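Local atomic coordinates of dermonecrotic toxin (Pasteurella multocida, PDB entry 2EBF), a protein that acts as a potent mitogenic and bone-resorbing toxin in severe atrophic rhinitis of pigs, its C-terminal region carrying a thiol protease-like catalytic triad. Residues K572-T577 against I715-E720; A648-W653 against E707-N712. One frame throughout, in Å; residues are numbered along the deposited sequence.

Contact 1: K572-T577 against I715-E720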
ATOM      1  N   LYS A 572      -4.754 -15.449  19.917  1.00 31.06           N
ATOM      2  CA  LYS A 572      -5.331 -15.149  21.211  1.00 31.95           C
ATOM      3  C   LYS A 572      -5.907 -16.429  21.792  1.00 32.18           C
ATOM      4  O   LYS A 572      -5.903 -17.472  21.132  1.00 31.76           O
ATOM      5  CB  LYS A 572      -6.435 -14.105  21.057  1.00 32.16           C
ATOM      6  CG  LYS A 572      -7.597 -14.547  20.172  1.00 33.24           C
ATOM      7  CD  LYS A 572      -8.754 -13.575  20.297  1.00 35.69           C
ATOM      8  CE  LYS A 572     -10.002 -14.134  19.648  1.00 37.42           C
ATOM      9  NZ  LYS A 572     -11.107 -13.151  19.674  1.00 40.24           N
ATOM     10  N   GLN A 573      -6.369 -16.355  23.033  1.00 32.58           N
ATOM     11  CA  GLN A 573      -7.157 -17.443  23.591  1.00 33.26           C
ATOM     12  C   GLN A 573      -8.632 -17.222  23.271  1.00 33.50           C
ATOM     13  O   GLN A 573      -9.184 -16.146  23.520  1.00 33.25           O
ATOM     14  CB  GLN A 573      -6.961 -17.576  25.098  1.00 33.50           C
ATOM     15  CG  GLN A 573      -7.679 -18.795  25.688  1.00 34.59           C
ATOM     16  CD  GLN A 573      -7.383 -19.005  27.151  1.00 36.77           C
ATOM     17  OE1 GLN A 573      -7.217 -20.139  27.605  1.00 38.78           O
ATOM     18  NE2 GLN A 573      -7.314 -17.918  27.904  1.00 36.10           N
ATOM     19  N   PHE A 574      -9.266 -18.243  22.716  1.00 33.28           N
ATOM     20  CA  PHE A 574     -10.685 -18.170  22.423  1.00 33.67           C
ATOM     21  C   PHE A 574     -11.500 -18.578  23.638  1.00 34.22           C
ATOM     22  O   PHE A 574     -11.036 -19.371  24.456  1.00 34.16           O
ATOM     23  CB  PHE A 574     -11.009 -19.012  21.191  1.00 33.23           C
ATOM     24  CG  PHE A 574     -10.565 -18.377  19.898  1.00 32.63           C
ATOM     25  CD1 PHE A 574     -11.499 -17.942  18.969  1.00 32.52           C
ATOM     26  CD2 PHE A 574      -9.219 -18.175  19.627  1.00 31.16           C
ATOM     27  CE1 PHE A 574     -11.097 -17.341  17.775  1.00 31.29           C
ATOM     28  CE2 PHE A 574      -8.810 -17.564  18.438  1.00 29.47           C
ATOM     29  CZ  PHE A 574      -9.747 -17.147  17.516  1.00 30.53           C
ATOM     30  N   LYS A 575     -12.687 -17.987  23.773  1.00 35.12           N
ATOM     31  CA  LYS A 575     -13.582 -18.231  24.909  1.00 36.40           C
ATOM     32  C   LYS A 575     -15.026 -18.109  24.453  1.00 36.47           C
ATOM     33  O   LYS A 575     -15.330 -17.417  23.480  1.00 35.99           O
ATOM     34  CB  LYS A 575     -13.360 -17.210  26.031  1.00 36.88           C
ATOM     35  CG  LYS A 575     -11.921 -17.046  26.492  1.00 40.46           C
ATOM     36  CD  LYS A 575     -11.727 -15.711  27.189  1.00 44.53           C
ATOM     37  CE  LYS A 575     -10.252 -15.375  27.326  1.00 46.92           C
ATOM     38  NZ  LYS A 575     -10.097 -14.018  27.939  1.00 49.06           N
ATOM     39  N   LEU A 576     -15.909 -18.785  25.175  1.00 37.23           N
ATOM     40  CA  LEU A 576     -17.344 -18.640  24.991  1.00 38.57           C
ATOM     41  C   LEU A 576     -17.768 -17.215  25.380  1.00 39.54           C
ATOM     42  O   LEU A 576     -17.335 -16.701  26.411  1.00 39.59           O
ATOM     43  CB  LEU A 576     -18.065 -19.671  25.859  1.00 38.25           C
ATOM     44  CG  LEU A 576     -18.685 -20.972  25.326  1.00 37.95           C
ATOM     45  CD1 LEU A 576     -18.420 -21.270  23.873  1.00 35.47           C
ATOM     46  CD2 LEU A 576     -18.325 -22.154  26.214  1.00 37.12           C
ATOM     47  N   THR A 577     -18.587 -16.585  24.537  1.00 40.92           N
ATOM     48  CA  THR A 577     -19.062 -15.213  24.758  1.00 42.25           C
ATOM     49  C   THR A 577     -20.206 -15.239  25.753  1.00 42.57           C
ATOM     50  O   THR A 577     -20.179 -14.546  26.776  1.00 43.27           O
ATOM     51  CB  THR A 577     -19.532 -14.550  23.434  1.00 42.33           C
ATOM     52  OG1 THR A 577     -18.399 -14.031  22.730  1.00 44.42           O
ATOM     53  CG2 THR A 577     -20.518 -13.397  23.699  1.00 43.82           C
ATOM     54  N   ILE A 715      -5.919 -21.786  22.672  1.00 26.82           N
ATOM     55  CA  ILE A 715      -4.902 -20.762  22.491  1.00 26.71           C
ATOM     56  C   ILE A 715      -4.285 -20.890  21.102  1.00 27.27           C
ATOM     57  O   ILE A 715      -3.809 -21.969  20.715  1.00 26.07           O
ATOM     58  CB  ILE A 715      -3.777 -20.845  23.569  1.00 26.59           C
ATOM     59  CG1 ILE A 715      -4.335 -20.682  24.993  1.00 26.98           C
ATOM     60  CG2 ILE A 715      -2.692 -19.791  23.297  1.00 27.12           C
ATOM     61  CD1 ILE A 715      -3.408 -21.275  26.071  1.00 27.26           C
ATOM     62  N   ASN A 716      -4.314 -19.785  20.366  1.00 27.46           N
ATOM     63  CA  ASN A 716      -3.752 -19.691  19.020  1.00 28.09           C
ATOM     64  C   ASN A 716      -4.175 -20.839  18.092  1.00 28.05           C
ATOM     65  O   ASN A 716      -3.327 -21.493  17.481  1.00 28.40           O
ATOM     66  CB  ASN A 716      -2.224 -19.521  19.078  1.00 28.04           C
ATOM     67  CG  ASN A 716      -1.794 -18.302  19.887  1.00 29.50           C
ATOM     68  OD1 ASN A 716      -2.601 -17.395  20.158  1.00 29.65           O
ATOM     69  ND2 ASN A 716      -0.513 -18.270  20.278  1.00 28.83           N
ATOM     70  N   PRO A 717      -5.499 -21.069  17.969  1.00 28.21           N
ATOM     71  CA  PRO A 717      -6.003 -22.206  17.200  1.00 27.96           C
ATOM     72  C   PRO A 717      -5.720 -22.100  15.705  1.00 27.94           C
ATOM     73  O   PRO A 717      -5.666 -20.998  15.148  1.00 27.80           O
ATOM     74  CB  PRO A 717      -7.512 -22.211  17.492  1.00 27.93           C
ATOM     75  CG  PRO A 717      -7.827 -20.838  17.957  1.00 28.56           C
ATOM     76  CD  PRO A 717      -6.591 -20.259  18.549  1.00 27.65           C
ATOM     77  N   PHE A 718      -5.479 -23.256  15.094  1.00 27.76           N
ATOM     78  CA  PHE A 718      -5.161 -23.366  13.679  1.00 27.61           C
ATOM     79  C   PHE A 718      -6.064 -24.411  13.013  1.00 27.61           C
ATOM     80  O   PHE A 718      -6.236 -25.516  13.532  1.00 26.84           O
ATOM     81  CB  PHE A 718      -3.708 -23.801  13.537  1.00 27.58           C
ATOM     82  CG  PHE A 718      -3.243 -23.902  12.142  1.00 28.61           C
ATOM     83  CD1 PHE A 718      -3.042 -22.756  11.369  1.00 29.82           C
ATOM     84  CD2 PHE A 718      -2.934 -25.149  11.601  1.00 27.98           C
ATOM     85  CE1 PHE A 718      -2.569 -22.862  10.063  1.00 32.17           C
ATOM     86  CE2 PHE A 718      -2.470 -25.264  10.308  1.00 30.47           C
ATOM     87  CZ  PHE A 718      -2.282 -24.121   9.534  1.00 29.87           C
ATOM     88  N   VAL A 719      -6.611 -24.062  11.854  1.00 27.81           N
ATOM     89  CA  VAL A 719      -7.540 -24.938  11.130  1.00 28.08           C
ATOM     90  C   VAL A 719      -6.919 -25.390   9.811  1.00 28.79           C
ATOM     91  O   VAL A 719      -6.319 -24.581   9.085  1.00 28.37           O
ATOM     92  CB  VAL A 719      -8.892 -24.227  10.889  1.00 28.43           C
ATOM     93  CG1 VAL A 719      -9.868 -25.090  10.064  1.00 28.13           C
ATOM     94  CG2 VAL A 719      -9.549 -23.872  12.230  1.00 28.09           C
ATOM     95  N   GLU A 720      -7.009 -26.682   9.527  1.00 29.06           N
ATOM     96  CA  GLU A 720      -6.762 -27.179   8.179  1.00 29.60           C
ATOM     97  C   GLU A 720      -8.044 -27.814   7.669  1.00 28.94           C
ATOM     98  O   GLU A 720      -8.692 -28.580   8.386  1.00 28.60           O
ATOM     99  CB  GLU A 720      -5.629 -28.200   8.153  1.00 29.75           C
ATOM    100  CG  GLU A 720      -4.237 -27.575   8.209  1.00 32.41           C
ATOM    101  CD  GLU A 720      -3.118 -28.614   8.092  1.00 32.34           C
ATOM    102  OE1 GLU A 720      -1.961 -28.304   8.489  1.00 36.86           O
ATOM    103  OE2 GLU A 720      -3.390 -29.728   7.596  1.00 35.09           O
TER

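Contact 2: A648-W653 against E707-N712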
ATOM      1  N   ALA A 648     -12.565 -31.242   8.169  1.00 24.24           N
ATOM      2  CA  ALA A 648     -11.802 -30.156   8.766  1.00 23.72           C
ATOM      3  C   ALA A 648     -11.156 -30.629  10.056  1.00 23.71           C
ATOM      4  O   ALA A 648     -11.661 -31.531  10.712  1.00 23.33           O
ATOM      5  CB  ALA A 648     -12.710 -28.946   9.038  1.00 23.17           C
ATOM      6  N   SER A 649     -10.023 -30.020  10.394  1.00 23.67           N
ATOM      7  CA  SER A 649      -9.333 -30.300  11.637  1.00 23.55           C
ATOM      8  C   SER A 649      -8.920 -28.991  12.288  1.00 23.62           C
ATOM      9  O   SER A 649      -8.634 -27.996  11.616  1.00 24.75           O
ATOM     10  CB  SER A 649      -8.108 -31.175  11.375  1.00 23.64           C
ATOM     11  OG  SER A 649      -8.483 -32.359  10.715  1.00 23.62           O
ATOM     12  N   ILE A 650      -8.911 -28.984  13.610  1.00 24.40           N
ATOM     13  CA  ILE A 650      -8.484 -27.818  14.355  1.00 24.13           C
ATOM     14  C   ILE A 650      -7.537 -28.257  15.460  1.00 24.06           C
ATOM     15  O   ILE A 650      -7.761 -29.280  16.100  1.00 23.78           O
ATOM     16  CB  ILE A 650      -9.690 -27.030  14.912  1.00 24.59           C
ATOM     17  CG1 ILE A 650      -9.192 -25.777  15.640  1.00 26.10           C
ATOM     18  CG2 ILE A 650     -10.581 -27.935  15.802  1.00 24.03           C
ATOM     19  CD1 ILE A 650     -10.274 -24.761  15.981  1.00 25.66           C
ATOM     20  N   THR A 651      -6.482 -27.479  15.672  1.00 24.96           N
ATOM     21  CA  THR A 651      -5.478 -27.794  16.685  1.00 25.69           C
ATOM     22  C   THR A 651      -5.091 -26.513  17.423  1.00 25.83           C
ATOM     23  O   THR A 651      -5.163 -25.430  16.859  1.00 26.41           O
ATOM     24  CB  THR A 651      -4.244 -28.492  16.068  1.00 26.22           C
ATOM     25  OG1 THR A 651      -3.327 -28.863  17.104  1.00 26.07           O
ATOM     26  CG2 THR A 651      -3.542 -27.593  15.036  1.00 25.51           C
ATOM     27  N   TRP A 652      -4.683 -26.640  18.681  1.00 25.34           N
ATOM     28  CA  TRP A 652      -4.452 -25.464  19.515  1.00 25.77           C
ATOM     29  C   TRP A 652      -3.495 -25.808  20.647  1.00 26.10           C
ATOM     30  O   TRP A 652      -3.090 -26.963  20.798  1.00 25.41           O
ATOM     31  CB  TRP A 652      -5.783 -24.900  20.067  1.00 25.02           C
ATOM     32  CG  TRP A 652      -6.515 -25.826  21.012  1.00 25.13           C
ATOM     33  CD1 TRP A 652      -6.356 -25.910  22.373  1.00 23.78           C
ATOM     34  CD2 TRP A 652      -7.518 -26.788  20.665  1.00 25.36           C
ATOM     35  NE1 TRP A 652      -7.188 -26.879  22.889  1.00 25.14           N
ATOM     36  CE2 TRP A 652      -7.916 -27.430  21.865  1.00 24.74           C
ATOM     37  CE3 TRP A 652      -8.107 -27.189  19.452  1.00 26.18           C
ATOM     38  CZ2 TRP A 652      -8.878 -28.446  21.888  1.00 24.97           C
ATOM     39  CZ3 TRP A 652      -9.076 -28.197  19.477  1.00 24.65           C
ATOM     40  CH2 TRP A 652      -9.452 -28.810  20.693  1.00 25.33           C
ATOM     41  N   TRP A 653      -3.134 -24.794  21.422  1.00 26.14           N
ATOM     42  CA  TRP A 653      -2.239 -24.991  22.557  1.00 26.33           C
ATOM     43  C   TRP A 653      -3.025 -24.957  23.845  1.00 26.07           C
ATOM     44  O   TRP A 653      -4.033 -24.235  23.966  1.00 25.17           O
ATOM     45  CB  TRP A 653      -1.137 -23.918  22.604  1.00 25.10           C
ATOM     46  CG  TRP A 653      -0.362 -23.787  21.336  1.00 25.52           C
ATOM     47  CD1 TRP A 653      -0.434 -22.752  20.453  1.00 23.42           C
ATOM     48  CD2 TRP A 653       0.580 -24.728  20.782  1.00 24.21           C
ATOM     49  NE1 TRP A 653       0.401 -22.973  19.391  1.00 22.89           N
ATOM     50  CE2 TRP A 653       1.038 -24.179  19.562  1.00 23.94           C
ATOM     51  CE3 TRP A 653       1.089 -25.970  21.204  1.00 26.02           C
ATOM     52  CZ2 TRP A 653       1.992 -24.816  18.754  1.00 23.36           C
ATOM     53  CZ3 TRP A 653       2.041 -26.616  20.388  1.00 23.91           C
ATOM     54  CH2 TRP A 653       2.465 -26.040  19.168  1.00 24.38           C
ATOM     55  N   GLU A 707     -16.723 -22.813  17.253  1.00 25.98           N
ATOM     56  CA  GLU A 707     -17.356 -23.424  18.423  1.00 25.89           C
ATOM     57  C   GLU A 707     -16.393 -24.300  19.216  1.00 25.46           C
ATOM     58  O   GLU A 707     -16.315 -24.198  20.439  1.00 25.19           O
ATOM     59  CB  GLU A 707     -18.599 -24.228  18.034  1.00 26.25           C
ATOM     60  CG  GLU A 707     -19.059 -25.157  19.162  1.00 27.67           C
ATOM     61  CD  GLU A 707     -20.518 -25.561  19.096  1.00 28.73           C
ATOM     62  OE1 GLU A 707     -21.315 -24.948  18.349  1.00 29.49           O
ATOM     63  OE2 GLU A 707     -20.871 -26.496  19.836  1.00 31.37           O
ATOM     64  N   ILE A 708     -15.657 -25.155  18.510  1.00 25.58           N
ATOM     65  CA  ILE A 708     -14.691 -26.040  19.151  1.00 25.29           C
ATOM     66  C   ILE A 708     -13.584 -25.243  19.857  1.00 25.03           C
ATOM     67  O   ILE A 708     -13.200 -25.565  20.977  1.00 24.58           O
ATOM     68  CB  ILE A 708     -14.080 -27.046  18.114  1.00 25.43           C
ATOM     69  CG1 ILE A 708     -15.181 -27.947  17.506  1.00 26.38           C
ATOM     70  CG2 ILE A 708     -13.024 -27.909  18.765  1.00 25.38           C
ATOM     71  CD1 ILE A 708     -15.972 -28.804  18.526  1.00 26.16           C
ATOM     72  N   ALA A 709     -13.068 -24.208  19.201  1.00 25.39           N
ATOM     73  CA  ALA A 709     -12.013 -23.392  19.799  1.00 26.00           C
ATOM     74  C   ALA A 709     -12.514 -22.697  21.071  1.00 26.59           C
ATOM     75  O   ALA A 709     -11.832 -22.681  22.091  1.00 26.83           O
ATOM     76  CB  ALA A 709     -11.485 -22.368  18.791  1.00 26.03           C
ATOM     77  N   GLN A 710     -13.716 -22.145  21.005  1.00 27.46           N
ATOM     78  CA  GLN A 710     -14.282 -21.413  22.145  1.00 28.66           C
ATOM     79  C   GLN A 710     -14.573 -22.328  23.332  1.00 28.01           C
ATOM     80  O   GLN A 710     -14.217 -22.019  24.479  1.00 27.83           O
ATOM     81  CB  GLN A 710     -15.540 -20.656  21.718  1.00 28.59           C
ATOM     82  CG  GLN A 710     -15.248 -19.443  20.844  1.00 31.33           C
ATOM     83  CD  GLN A 710     -16.481 -18.628  20.507  1.00 31.77           C
ATOM     84  OE1 GLN A 710     -17.613 -19.106  20.592  1.00 34.50           O
ATOM     85  NE2 GLN A 710     -16.260 -17.383  20.093  1.00 35.96           N
ATOM     86  N   ARG A 711     -15.196 -23.472  23.059  1.00 28.56           N
ATOM     87  CA  ARG A 711     -15.539 -24.416  24.127  1.00 28.62           C
ATOM     88  C   ARG A 711     -14.298 -24.897  24.862  1.00 28.89           C
ATOM     89  O   ARG A 711     -14.316 -25.095  26.091  1.00 29.04           O
ATOM     90  CB  ARG A 711     -16.345 -25.601  23.584  1.00 28.03           C
ATOM     91  CG  ARG A 711     -17.781 -25.241  23.283  1.00 28.27           C
ATOM     92  CD  ARG A 711     -18.481 -26.267  22.422  1.00 26.21           C
ATOM     93  NE  ARG A 711     -18.513 -27.606  23.012  1.00 25.91           N
ATOM     94  CZ  ARG A 711     -18.906 -28.688  22.345  1.00 25.34           C
ATOM     95  NH1 ARG A 711     -19.303 -28.568  21.090  1.00 23.15           N
ATOM     96  NH2 ARG A 711     -18.912 -29.881  22.922  1.00 25.12           N
ATOM     97  N   ASN A 712     -13.218 -25.059  24.108  1.00 29.07           N
ATOM     98  CA  ASN A 712     -11.975 -25.573  24.646  1.00 29.23           C
ATOM     99  C   ASN A 712     -10.998 -24.505  25.125  1.00 29.51           C
ATOM    100  O   ASN A 712      -9.859 -24.827  25.492  1.00 29.95           O
ATOM    101  CB  ASN A 712     -11.311 -26.484  23.613  1.00 29.08           C
ATOM    102  CG  ASN A 712     -12.000 -27.821  23.507  1.00 29.19           C
ATOM    103  OD1 ASN A 712     -11.941 -28.642  24.434  1.00 28.09           O
ATOM    104  ND2 ASN A 712     -12.665 -28.053  22.386  1.00 28.24           N
TER
HETATM  105  O   HOH W   1      -7.959 -26.739  25.739  1.00 39.53           O

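Contact 1: K572-T577 against I715-E720
The ring of Pro717 presses against the Phe574 ring: Pro717 CG lies 3.4 Å from Phe574 CD2, and Pro717 CD 3.5 Å from Phe574 CE2, so that two neighbouring methylenes meet the CD2-CE2 bond of the phenyl obliquely. Proline suits this place because its compact ring offers carbon without a flexible chain. Next to it the backbones join: Asn716 N donates to Lys572 O over 2.9 Å at 165°. Gln573 and Ile715 form a single bridge, and the aliphatic CG of Gln573 lies 3.9 Å from Ile715 CG1, an extended chain laid obliquely against the isoleucine branch. Segment 572-577 lies in the loop that follows strand 567-568 and borders the corner at Asn716, where the chain turns into strand 717-720 of the antiparallel sheet in the C3 region. At that corner phi and psi are both positive (48° and 53°), a left-handed conformation that asparagine adopts more readily than most residues other than glycine, and the Asn716 amide is bound through ND2 to the carbonyls of Thr738 and Tyr41. Lys572 CE rests 3.7 Å above the plane of the Phe574 ring, over its centre. Pro717 is backed in turn by Ala709, Ile650 and Trp652.

Contact 2: A648-W653 against E707-N712
Ile650 and Trp652 reach from one face of a strand to Ile708, Ala709 and Asn712 at the end of a helix, a helix-on-sheet packing in the C3 region of the toxin. Strand 648-653 belongs to an antiparallel sheet, and helix 707-711 runs over it at 24° to the strand direction, with the short axes 9.5 Å apart. Alternation along the strand turns Ile650 and Trp652 to the helix, while Thr651 between them bonds elsewhere, to the carbonyls of Phe732 and Gln664. The two branches of Ile650 divide the helix surface: CG2 meets Ile708 CG2 at 3.8 Å, and CD1, carried outward by CG1 set anti to the backbone N (chi1 -178°), comes to 3.9 Å from Ala709 CB. Alanine suits this spot because its lone methyl leaves space for that long branch. Ile708 CG2 is the knob that enters the notch between Ile650 CG2 and Trp652 CZ3, lying 4.0 Å from the latter. Farther along the broad indole, Asn712 comes obliquely against the benzo ring, its CB 3.6 Å from Trp652 CZ2, with the amide and ring planes 24° apart. Asn712 is the first residue past the helix, and its side-chain amide supplies a second N-H to Ile708 O: Asn712 ND2 bonds that oxygen at 2.9 Å, and the backbone N of Asn712 reaches it from the opposite face of its plane. The polar edge of the indole is satisfied through one water, which accepts from Trp652 NE1 and donates to Asn712 O, 2.7 Å away.

Both contacts build on the same antiparallel sheet, in which strands 717-720 and 643-656 are neighbours; probable backbone bonds, Glu720 O to Ser649 N and Phe718 N to Thr651 O, join them directly. Contact 2 is the buried one, a face of the sheet against helix 701-711, held by apolar branches, an amide laid against an indole and one bridging water. Contact 1 is partly buried, where a loop without regular structure meets the corner leading into a strand, and there a backbone hydrogen bond shares the work with the packing of a proline. Along the chain, contact 2 is nested within the loop that contact 1 closes. Lys575 O packs on Gln710 CG, bringing loop and helix together.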